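Local coordinates for protein hydrazine synthase beta subunit (Candidatus Kuenenia stuttgartiensis, PDB 5C2V) that forms part of the hydrazine synthase complex, which condenses nitric oxide with ammonium to make hydrazine, and may modulate passage of the hydroxylamine intermediate between active sites, at residues Gly271-His276 / Gly321-Cys326; Asn251-Pro256 / Met275-Ile280; Leu192-Tyr197 / Tyr257-Asp262. All coordinates share one frame; numbering follows the deposited sequence.

Contact 1 (Gly271-His276 / Gly321-Cys326); sequences GVRGMH and GPSSVC
The backbone N-H of G321 is directed at the imidazole of H276, with G321 N 3.0 Å from H276 ND1. An angle of 168° at the hydrogen makes the bond nearly straight, although the donor lies 23° out of the ring plane. Since ND1 accepts, a neutral ring would be expected to carry its proton on NE2, which is hydrogen-bonded to D52 of the gamma subunit. Within the same turn, G274 O sits over one face of the imidazole, offset toward the rim.

P322 packs against the turn after V272. Its ring comes in by CG and CD: P322 CG lies near V272 O, while P322 CD approaches the backbone carbon H276 CA at 3.5 Å. P322 is also the centre of an inverse gamma turn. In the beta-propeller, strand 322-327 belongs to the blade next to the one that contains strand 267-272, so the contact lies between adjacent blades.

R273 flanks the turn with an extended chain. Its CG is anti to the backbone N (chi1 -160°) and lies 3.9 Å from G321 CA. Further out, S323 CB meets the guanidinium at its edge and in its plane, 3.5 Å from R273 NE. The hydroxyl of S323 is bonded to F16 O in strand 15-20. Further along the strand, V325 brings both methyls toward the backbone of G271, and V325 CG1 stands 4.1 Å from G271 N.

Contact 2 (Asn251-Pro256 / Met275-Ile280); sequences NYDGNP and MHRVTI
R277 and N251 reach toward each other tip to tip, with amide and guanidinium planes 53° apart. R277 is the second residue of a G1 beta bulge, H276 and R277 together facing V272, and it opens strand 277-282 of a propeller blade; 251-256 is the loop that runs into strand 256-261 of that blade, P256 being the strand's first residue. NH1 and NH2 of R277 both bond to a single acceptor, at 2.9 Å from R277 NH2 to N251 OD1 and 3.1 Å from R277 NH1 to the same oxygen. Seen from the guanidinium, OD1 lies in its plane; seen from the amide, NH2 stands well above the carbonyl plane and NH1 is only slightly tilted from it.

The R277 side chain starts with CG between the backbone N and the carbonyl carbon (chi1 64°) and then runs extended to NE. D253 crosses it at about a right angle, with carboxylate and guanidinium planes 84° apart. The two form a salt bridge through D253 OD1, but that oxygen is modelled too close to the guanidinium, so the exact geometry is doubtful. A long, weak ion pair to R315 NE also involves D253 OD2.

M275 CB lies over one guanidinium face, offset toward the rim. M275 CG, anti to its carbonyl carbon, lies near Y252 O and G254 N, and the chain bends further out. At the alpha-subunit interface, R277 NH1 bonds weakly to M4 O and N251 ND2 weakly to D319, both of that subunit. T279 meets D253 tip to tip, its OG1 donating to D253 OD2 at 3.1 Å from above the carboxylate plane.

Contact 3 (Leu192-Tyr197 / Tyr257-Asp262); sequences LRDVVY and YGMAMD
R193 lies alongside Y257, both side chains pointing the same way, and lays its aliphatic part over one face of the phenol ring. The arginine chain is bent at chi2 (-67°), which turns CD onto the ring, and again at chi3. The CH-pi contact has R193 CD 3.6 Å from the Y257 ring centroid, displaced toward the CE2 side of the rim. The guanidinium plane stands steeply to the ring, with Y257 CZ at its edge. Both polar ends converge on E69 of the gamma subunit, which forms a salt bridge with R193 NH1 and a hydrogen bond with Y257 OH; R193 NH2 has a further salt bridge to D161.

D194 provides a side-chain-to-backbone link. Its OD2 accepts from M259 N at 2.9 Å, met on the anti side and tilted from the carboxylate plane, while OD1 takes a weak bond from V195 N.

M259 is extended as far as SD, and a bend at chi3 (-58°) carries its methyl back to the facing strand, with M259 CE 3.5 Å from D194 O. V196 spreads its methyls over two methionines: V196 CG1 packs on M259 CB at 3.7 Å and V196 CG2 on M261 CE at 3.9 Å. M261 CG, anti to the backbone N, lies near Y197 O.

The strand axes pass 5.3 Å apart and run nearly parallel, at 10°. Such side-chain packing between the first strands of two successive four-stranded sheets is characteristic of neighbouring blades around the centre of a beta-propeller.

All three contacts involve the blade built from strands 256-261, 267-272, 277-282 and 312-317. Contact 3 joins its first strand to the preceding blade, contact 1 its second strand and following turn to the next blade, and contact 2 packs its entry loop against strand 277-282. Centres of contacts 1 and 2 are about 7 Å apart, 1 and 3 about 11 Å, and 2 and 3 about 14 Å. Contact 3 closes before contact 1 opens, whereas the segments of contacts 2 and 3 alternate. M275 and H276 lie in segments of both contacts 1 and 2, H276 working in 1, M275 in 2. The blade is thus tied to both neighbours, while each contact also meets the gamma subunit.

Contact 1 (Gly271-His276 / Gly321-Cys326)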
loop_
_atom_site.group_PDB
_atom_site.type_symbol
_atom_site.label_atom_id
_atom_site.label_comp_id
_atom_site.label_asym_id
_atom_site.label_seq_id
_atom_site.Cartn_x
_atom_site.Cartn_y
_atom_site.Cartn_z
ATOM N N GLY B 271 35.353 -9.474 -24.709
ATOM C CA GLY B 271 36.543 -8.979 -24.049
ATOM C C GLY B 271 36.316 -7.563 -23.557
ATOM O O GLY B 271 35.983 -6.670 -24.337
ATOM N N VAL B 272 36.504 -7.356 -22.260
ATOM C CA VAL B 272 36.411 -6.028 -21.673
ATOM C C VAL B 272 37.809 -5.592 -21.279
ATOM O O VAL B 272 38.386 -6.089 -20.300
ATOM C CB VAL B 272 35.480 -5.996 -20.447
ATOM C CG1 VAL B 272 35.271 -4.570 -19.983
ATOM C CG2 VAL B 272 34.145 -6.650 -20.777
ATOM N N ARG B 273 38.321 -4.634 -22.046
ATOM C CA ARG B 273 39.725 -4.253 -22.034
ATOM C C ARG B 273 40.066 -3.341 -20.864
ATOM O O ARG B 273 41.102 -3.499 -20.220
ATOM C CB ARG B 273 40.074 -3.571 -23.359
ATOM C CG ARG B 273 41.550 -3.531 -23.702
ATOM C CD ARG B 273 41.760 -2.786 -25.011
ATOM N NE ARG B 273 43.086 -3.011 -25.576
ATOM C CZ ARG B 273 44.141 -2.241 -25.333
ATOM N NH1 ARG B 273 44.026 -1.191 -24.532
ATOM N NH2 ARG B 273 45.311 -2.521 -25.890
ATOM N N GLY B 274 39.186 -2.382 -20.596
ATOM C CA GLY B 274 39.390 -1.447 -19.509
ATOM C C GLY B 274 39.252 -2.110 -18.154
ATOM O O GLY B 274 40.014 -1.823 -17.231
ATOM N N MET B 275 38.268 -2.995 -18.033
ATOM C CA MET B 275 38.004 -3.676 -16.771
ATOM C C MET B 275 38.672 -5.044 -16.677
ATOM O O MET B 275 38.473 -5.763 -15.699
ATOM C CB MET B 275 36.498 -3.819 -16.551
ATOM C CG MET B 275 35.811 -2.502 -16.255
ATOM S SD MET B 275 36.671 -1.539 -14.995
ATOM C CE MET B 275 36.364 -2.536 -13.540
ATOM N N HIS B 276 39.440 -5.404 -17.701
ATOM C CA HIS B 276 40.244 -6.628 -17.688
ATOM C C HIS B 276 39.438 -7.885 -17.384
ATOM O O HIS B 276 39.813 -8.662 -16.504
ATOM C CB HIS B 276 41.375 -6.511 -16.663
ATOM C CG HIS B 276 42.047 -5.174 -16.649
ATOM N ND1 HIS B 276 42.687 -4.651 -17.753
ATOM C CD2 HIS B 276 42.179 -4.256 -15.666
ATOM C CE1 HIS B 276 43.183 -3.467 -17.448
ATOM N NE2 HIS B 276 42.891 -3.200 -16.190
ATOM N N GLY B 321 44.226 -5.922 -20.059
ATOM C CA GLY B 321 43.972 -5.607 -21.457
ATOM C C GLY B 321 43.549 -6.734 -22.394
ATOM O O GLY B 321 44.205 -6.963 -23.408
ATOM N N PRO B 322 42.453 -7.442 -22.068
ATOM C CA PRO B 322 41.959 -8.499 -22.960
ATOM C C PRO B 322 41.282 -7.932 -24.209
ATOM O O PRO B 322 40.055 -7.875 -24.285
ATOM C CB PRO B 322 40.955 -9.253 -22.087
ATOM C CG PRO B 322 40.457 -8.235 -21.141
ATOM C CD PRO B 322 41.598 -7.292 -20.877
ATOM N N SER B 323 42.093 -7.519 -25.178
ATOM C CA SER B 323 41.599 -6.840 -26.371
ATOM C C SER B 323 40.878 -7.760 -27.358
ATOM O O SER B 323 40.136 -7.286 -28.219
ATOM C CB SER B 323 42.759 -6.138 -27.082
ATOM O OG SER B 323 43.859 -7.016 -27.247
ATOM N N SER B 324 41.092 -9.068 -27.242
ATOM C CA SER B 324 40.502 -10.008 -28.192
ATOM C C SER B 324 40.172 -11.360 -27.567
ATOM O O SER B 324 40.855 -11.816 -26.652
ATOM C CB SER B 324 41.441 -10.210 -29.384
ATOM O OG SER B 324 40.839 -11.019 -30.378
ATOM N N VAL B 325 39.120 -11.996 -28.073
ATOM C CA VAL B 325 38.720 -13.318 -27.604
ATOM C C VAL B 325 38.387 -14.245 -28.768
ATOM O O VAL B 325 38.024 -13.788 -29.852
ATOM C CB VAL B 325 37.498 -13.248 -26.663
ATOM C CG1 VAL B 325 37.892 -12.675 -25.309
ATOM C CG2 VAL B 325 36.381 -12.433 -27.299
ATOM N N CYS B 326 38.511 -15.549 -28.539
ATOM C CA CYS B 326 38.126 -16.532 -29.550
ATOM C C CYS B 326 37.643 -17.828 -28.907
ATOM O O CYS B 326 37.923 -18.094 -27.740
ATOM C CB CYS B 326 39.291 -16.817 -30.501
ATOM S SG CYS B 326 40.665 -17.730 -29.763
#

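Contact 2 (Asn251-Pro256 / Met275-Ile280)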
loop_
_atom_site.group_PDB
_atom_site.type_symbol
_atom_site.label_atom_id
_atom_site.label_comp_id
_atom_site.label_asym_id
_atom_site.label_seq_id
_atom_site.Cartn_x
_atom_site.Cartn_y
_atom_site.Cartn_z
ATOM N N ASN B 251 28.699 -0.868 -11.369
ATOM C CA ASN B 251 29.732 -1.661 -12.038
ATOM C C ASN B 251 29.619 -1.583 -13.561
ATOM O O ASN B 251 28.610 -1.984 -14.140
ATOM C CB ASN B 251 29.664 -3.121 -11.581
ATOM C CG ASN B 251 30.980 -3.859 -11.773
ATOM O OD1 ASN B 251 31.763 -3.537 -12.667
ATOM N ND2 ASN B 251 31.227 -4.856 -10.931
ATOM N N TYR B 252 30.666 -1.077 -14.204
ATOM C CA TYR B 252 30.644 -0.840 -15.644
ATOM C C TYR B 252 31.690 -1.697 -16.349
ATOM O O TYR B 252 32.706 -2.046 -15.752
ATOM C CB TYR B 252 30.892 0.643 -15.943
ATOM C CG TYR B 252 29.816 1.570 -15.417
ATOM C CD1 TYR B 252 29.692 1.821 -14.058
ATOM C CD2 TYR B 252 28.932 2.203 -16.281
ATOM C CE1 TYR B 252 28.715 2.662 -13.574
ATOM C CE2 TYR B 252 27.947 3.047 -15.803
ATOM C CZ TYR B 252 27.844 3.272 -14.448
ATOM O OH TYR B 252 26.869 4.112 -13.965
ATOM N N ASP B 253 31.462 -2.026 -17.618
ATOM C CA ASP B 253 32.488 -2.737 -18.369
ATOM C C ASP B 253 33.205 -1.742 -19.262
ATOM O O ASP B 253 32.693 -1.375 -20.309
ATOM C CB ASP B 253 31.869 -3.846 -19.228
ATOM C CG ASP B 253 31.401 -5.033 -18.414
ATOM O OD1 ASP B 253 32.050 -5.357 -17.403
ATOM O OD2 ASP B 253 30.381 -5.649 -18.792
ATOM N N GLY B 254 34.425 -1.370 -18.893
ATOM C CA GLY B 254 35.147 -0.348 -19.626
ATOM C C GLY B 254 35.616 -0.807 -20.989
ATOM O O GLY B 254 36.324 -1.807 -21.087
ATOM N N ASN B 255 35.251 -0.062 -22.029
ATOM C CA ASN B 255 35.765 -0.305 -23.374
ATOM C C ASN B 255 35.652 -1.761 -23.831
ATOM O O ASN B 255 36.653 -2.473 -23.868
ATOM C CB ASN B 255 37.228 0.141 -23.458
ATOM C CG ASN B 255 37.428 1.574 -23.007
ATOM O OD1 ASN B 255 38.147 1.839 -22.043
ATOM N ND2 ASN B 255 36.797 2.510 -23.709
ATOM N N PRO B 256 34.431 -2.222 -24.142
ATOM C CA PRO B 256 34.289 -3.583 -24.671
ATOM C C PRO B 256 34.929 -3.697 -26.054
ATOM O O PRO B 256 34.717 -2.811 -26.880
ATOM C CB PRO B 256 32.773 -3.775 -24.739
ATOM C CG PRO B 256 32.237 -2.391 -24.924
ATOM C CD PRO B 256 33.148 -1.496 -24.124
ATOM N N MET B 275 38.268 -2.995 -18.033
ATOM C CA MET B 275 38.004 -3.676 -16.771
ATOM C C MET B 275 38.672 -5.044 -16.677
ATOM O O MET B 275 38.473 -5.763 -15.699
ATOM C CB MET B 275 36.498 -3.819 -16.551
ATOM C CG MET B 275 35.811 -2.502 -16.255
ATOM S SD MET B 275 36.671 -1.539 -14.995
ATOM C CE MET B 275 36.364 -2.536 -13.540
ATOM N N HIS B 276 39.440 -5.404 -17.701
ATOM C CA HIS B 276 40.244 -6.628 -17.688
ATOM C C HIS B 276 39.438 -7.885 -17.384
ATOM O O HIS B 276 39.813 -8.662 -16.504
ATOM C CB HIS B 276 41.375 -6.511 -16.663
ATOM C CG HIS B 276 42.047 -5.174 -16.649
ATOM N ND1 HIS B 276 42.687 -4.651 -17.753
ATOM C CD2 HIS B 276 42.179 -4.256 -15.666
ATOM C CE1 HIS B 276 43.183 -3.467 -17.448
ATOM N NE2 HIS B 276 42.891 -3.200 -16.190
ATOM N N ARG B 277 38.336 -8.097 -18.097
ATOM C CA ARG B 277 37.507 -9.265 -17.798
ATOM C C ARG B 277 36.681 -9.706 -18.995
ATOM O O ARG B 277 36.441 -8.925 -19.899
ATOM C CB ARG B 277 36.588 -8.968 -16.612
ATOM C CG ARG B 277 35.571 -7.872 -16.878
ATOM C CD ARG B 277 35.009 -7.316 -15.581
ATOM N NE ARG B 277 33.956 -6.334 -15.820
ATOM C CZ ARG B 277 33.463 -5.525 -14.888
ATOM N NH1 ARG B 277 33.929 -5.572 -13.649
ATOM N NH2 ARG B 277 32.503 -4.665 -15.201
ATOM N N VAL B 278 36.239 -10.958 -18.996
ATOM C CA VAL B 278 35.409 -11.448 -20.092
ATOM C C VAL B 278 33.947 -11.536 -19.672
ATOM O O VAL B 278 33.596 -12.280 -18.757
ATOM C CB VAL B 278 35.878 -12.826 -20.590
ATOM C CG1 VAL B 278 34.931 -13.349 -21.660
ATOM C CG2 VAL B 278 37.298 -12.739 -21.126
ATOM N N THR B 279 33.098 -10.768 -20.347
ATOM C CA THR B 279 31.671 -10.772 -20.056
ATOM C C THR B 279 30.942 -11.781 -20.937
ATOM O O THR B 279 30.955 -11.679 -22.165
ATOM C CB THR B 279 31.049 -9.376 -20.251
ATOM O OG1 THR B 279 31.484 -8.509 -19.196
ATOM C CG2 THR B 279 29.532 -9.461 -20.225
ATOM N N ILE B 280 30.315 -12.761 -20.296
ATOM C CA ILE B 280 29.575 -13.801 -20.997
ATOM C C ILE B 280 28.075 -13.612 -20.815
ATOM O O ILE B 280 27.579 -13.537 -19.683
ATOM C CB ILE B 280 29.972 -15.204 -20.508
ATOM C CG1 ILE B 280 31.496 -15.341 -20.467
ATOM C CG2 ILE B 280 29.348 -16.274 -21.392
ATOM C CD1 ILE B 280 31.974 -16.660 -19.907
#

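Contact 3 (Leu192-Tyr197 / Tyr257-Asp262)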
loop_
_atom_site.group_PDB
_atom_site.type_symbol
_atom_site.label_atom_id
_atom_site.label_comp_id
_atom_site.label_asym_id
_atom_site.label_seq_id
_atom_site.Cartn_x
_atom_site.Cartn_y
_atom_site.Cartn_z
ATOM N N LEU B 192 33.505 1.584 -32.068
ATOM C CA LEU B 192 33.003 0.251 -32.380
ATOM C C LEU B 192 34.216 -0.645 -32.591
ATOM O O LEU B 192 34.976 -0.459 -33.542
ATOM C CB LEU B 192 32.148 0.270 -33.654
ATOM C CG LEU B 192 30.749 0.886 -33.762
ATOM C CD1 LEU B 192 30.702 2.335 -33.299
ATOM C CD2 LEU B 192 30.274 0.786 -35.205
ATOM N N ARG B 193 34.397 -1.619 -31.703
ATOM C CA ARG B 193 35.570 -2.483 -31.781
ATOM C C ARG B 193 35.421 -3.847 -32.466
ATOM O O ARG B 193 36.427 -4.481 -32.788
ATOM C CB ARG B 193 36.099 -2.705 -30.363
ATOM C CG ARG B 193 36.599 -1.439 -29.688
ATOM C CD ARG B 193 37.849 -0.920 -30.381
ATOM N NE ARG B 193 37.597 0.348 -31.052
ATOM C CZ ARG B 193 37.998 1.526 -30.594
ATOM N NH1 ARG B 193 38.686 1.604 -29.461
ATOM N NH2 ARG B 193 37.703 2.624 -31.270
ATOM N N ASP B 194 34.192 -4.303 -32.694
ATOM C CA ASP B 194 33.998 -5.625 -33.296
ATOM C C ASP B 194 32.597 -5.816 -33.879
ATOM O O ASP B 194 31.665 -5.094 -33.526
ATOM C CB ASP B 194 34.287 -6.721 -32.266
ATOM C CG ASP B 194 34.829 -7.990 -32.901
ATOM O OD1 ASP B 194 34.679 -8.156 -34.130
ATOM O OD2 ASP B 194 35.413 -8.819 -32.171
ATOM N N VAL B 195 32.455 -6.794 -34.768
ATOM C CA VAL B 195 31.136 -7.242 -35.211
ATOM C C VAL B 195 31.118 -8.759 -35.423
ATOM O O VAL B 195 32.019 -9.311 -36.055
ATOM C CB VAL B 195 30.701 -6.526 -36.509
ATOM C CG1 VAL B 195 31.836 -6.508 -37.528
ATOM C CG2 VAL B 195 29.444 -7.164 -37.087
ATOM N N VAL B 196 30.102 -9.436 -34.893
ATOM C CA VAL B 196 29.975 -10.879 -35.117
ATOM C C VAL B 196 28.591 -11.269 -35.628
ATOM O O VAL B 196 27.619 -10.549 -35.425
ATOM C CB VAL B 196 30.269 -11.690 -33.835
ATOM C CG1 VAL B 196 31.720 -11.520 -33.414
ATOM C CG2 VAL B 196 29.323 -11.290 -32.716
ATOM N N TYR B 197 28.522 -12.418 -36.293
ATOM C CA TYR B 197 27.268 -12.949 -36.819
ATOM C C TYR B 197 26.775 -14.124 -35.983
ATOM O O TYR B 197 27.572 -14.893 -35.448
ATOM C CB TYR B 197 27.434 -13.397 -38.274
ATOM C CG TYR B 197 26.787 -12.494 -39.303
ATOM C CD1 TYR B 197 25.416 -12.525 -39.521
ATOM C CD2 TYR B 197 27.551 -11.632 -40.077
ATOM C CE1 TYR B 197 24.824 -11.710 -40.468
ATOM C CE2 TYR B 197 26.970 -10.816 -41.026
ATOM C CZ TYR B 197 25.606 -10.856 -41.217
ATOM O OH TYR B 197 25.024 -10.042 -42.162
ATOM N N TYR B 257 35.698 -4.754 -26.308
ATOM C CA TYR B 257 36.429 -4.845 -27.572
ATOM C C TYR B 257 36.108 -6.064 -28.424
ATOM O O TYR B 257 35.388 -5.968 -29.416
ATOM C CB TYR B 257 37.935 -4.847 -27.301
ATOM C CG TYR B 257 38.586 -3.487 -27.316
ATOM C CD1 TYR B 257 38.158 -2.487 -26.459
ATOM C CD2 TYR B 257 39.648 -3.215 -28.168
ATOM C CE1 TYR B 257 38.756 -1.246 -26.459
ATOM C CE2 TYR B 257 40.257 -1.975 -28.173
ATOM C CZ TYR B 257 39.804 -0.993 -27.317
ATOM O OH TYR B 257 40.398 0.247 -27.312
ATOM N N GLY B 258 36.647 -7.209 -28.022
ATOM C CA GLY B 258 36.578 -8.409 -28.832
ATOM C C GLY B 258 35.345 -9.236 -28.558
ATOM O O GLY B 258 34.820 -9.236 -27.445
ATOM N N MET B 259 34.888 -9.959 -29.572
ATOM C CA MET B 259 33.716 -10.803 -29.414
ATOM C C MET B 259 33.906 -12.196 -29.992
ATOM O O MET B 259 34.554 -12.382 -31.022
ATOM C CB MET B 259 32.491 -10.146 -30.049
ATOM C CG MET B 259 31.790 -9.151 -29.142
ATOM S SD MET B 259 30.286 -8.505 -29.889
ATOM C CE MET B 259 30.953 -7.799 -31.390
ATOM N N ALA B 260 33.330 -13.174 -29.302
ATOM C CA ALA B 260 33.317 -14.551 -29.765
ATOM C C ALA B 260 31.904 -15.107 -29.649
ATOM O O ALA B 260 31.289 -15.055 -28.579
ATOM C CB ALA B 260 34.299 -15.394 -28.969
ATOM N N MET B 261 31.390 -15.623 -30.760
ATOM C CA MET B 261 30.037 -16.161 -30.809
ATOM C C MET B 261 30.043 -17.677 -30.661
ATOM O O MET B 261 30.788 -18.372 -31.354
ATOM C CB MET B 261 29.351 -15.764 -32.119
ATOM C CG MET B 261 27.963 -16.356 -32.307
ATOM S SD MET B 261 26.748 -15.683 -31.157
ATOM C CE MET B 261 26.648 -13.988 -31.726
ATOM N N ASP B 262 29.217 -18.181 -29.749
ATOM C CA ASP B 262 29.062 -19.619 -29.556
ATOM C C ASP B 262 28.604 -20.269 -30.858
ATOM O O ASP B 262 27.730 -19.735 -31.542
ATOM C CB ASP B 262 28.065 -19.903 -28.428
ATOM C CG ASP B 262 27.997 -21.372 -28.061
ATOM O OD1 ASP B 262 28.769 -21.801 -27.177
ATOM O OD2 ASP B 262 27.175 -22.099 -28.658
#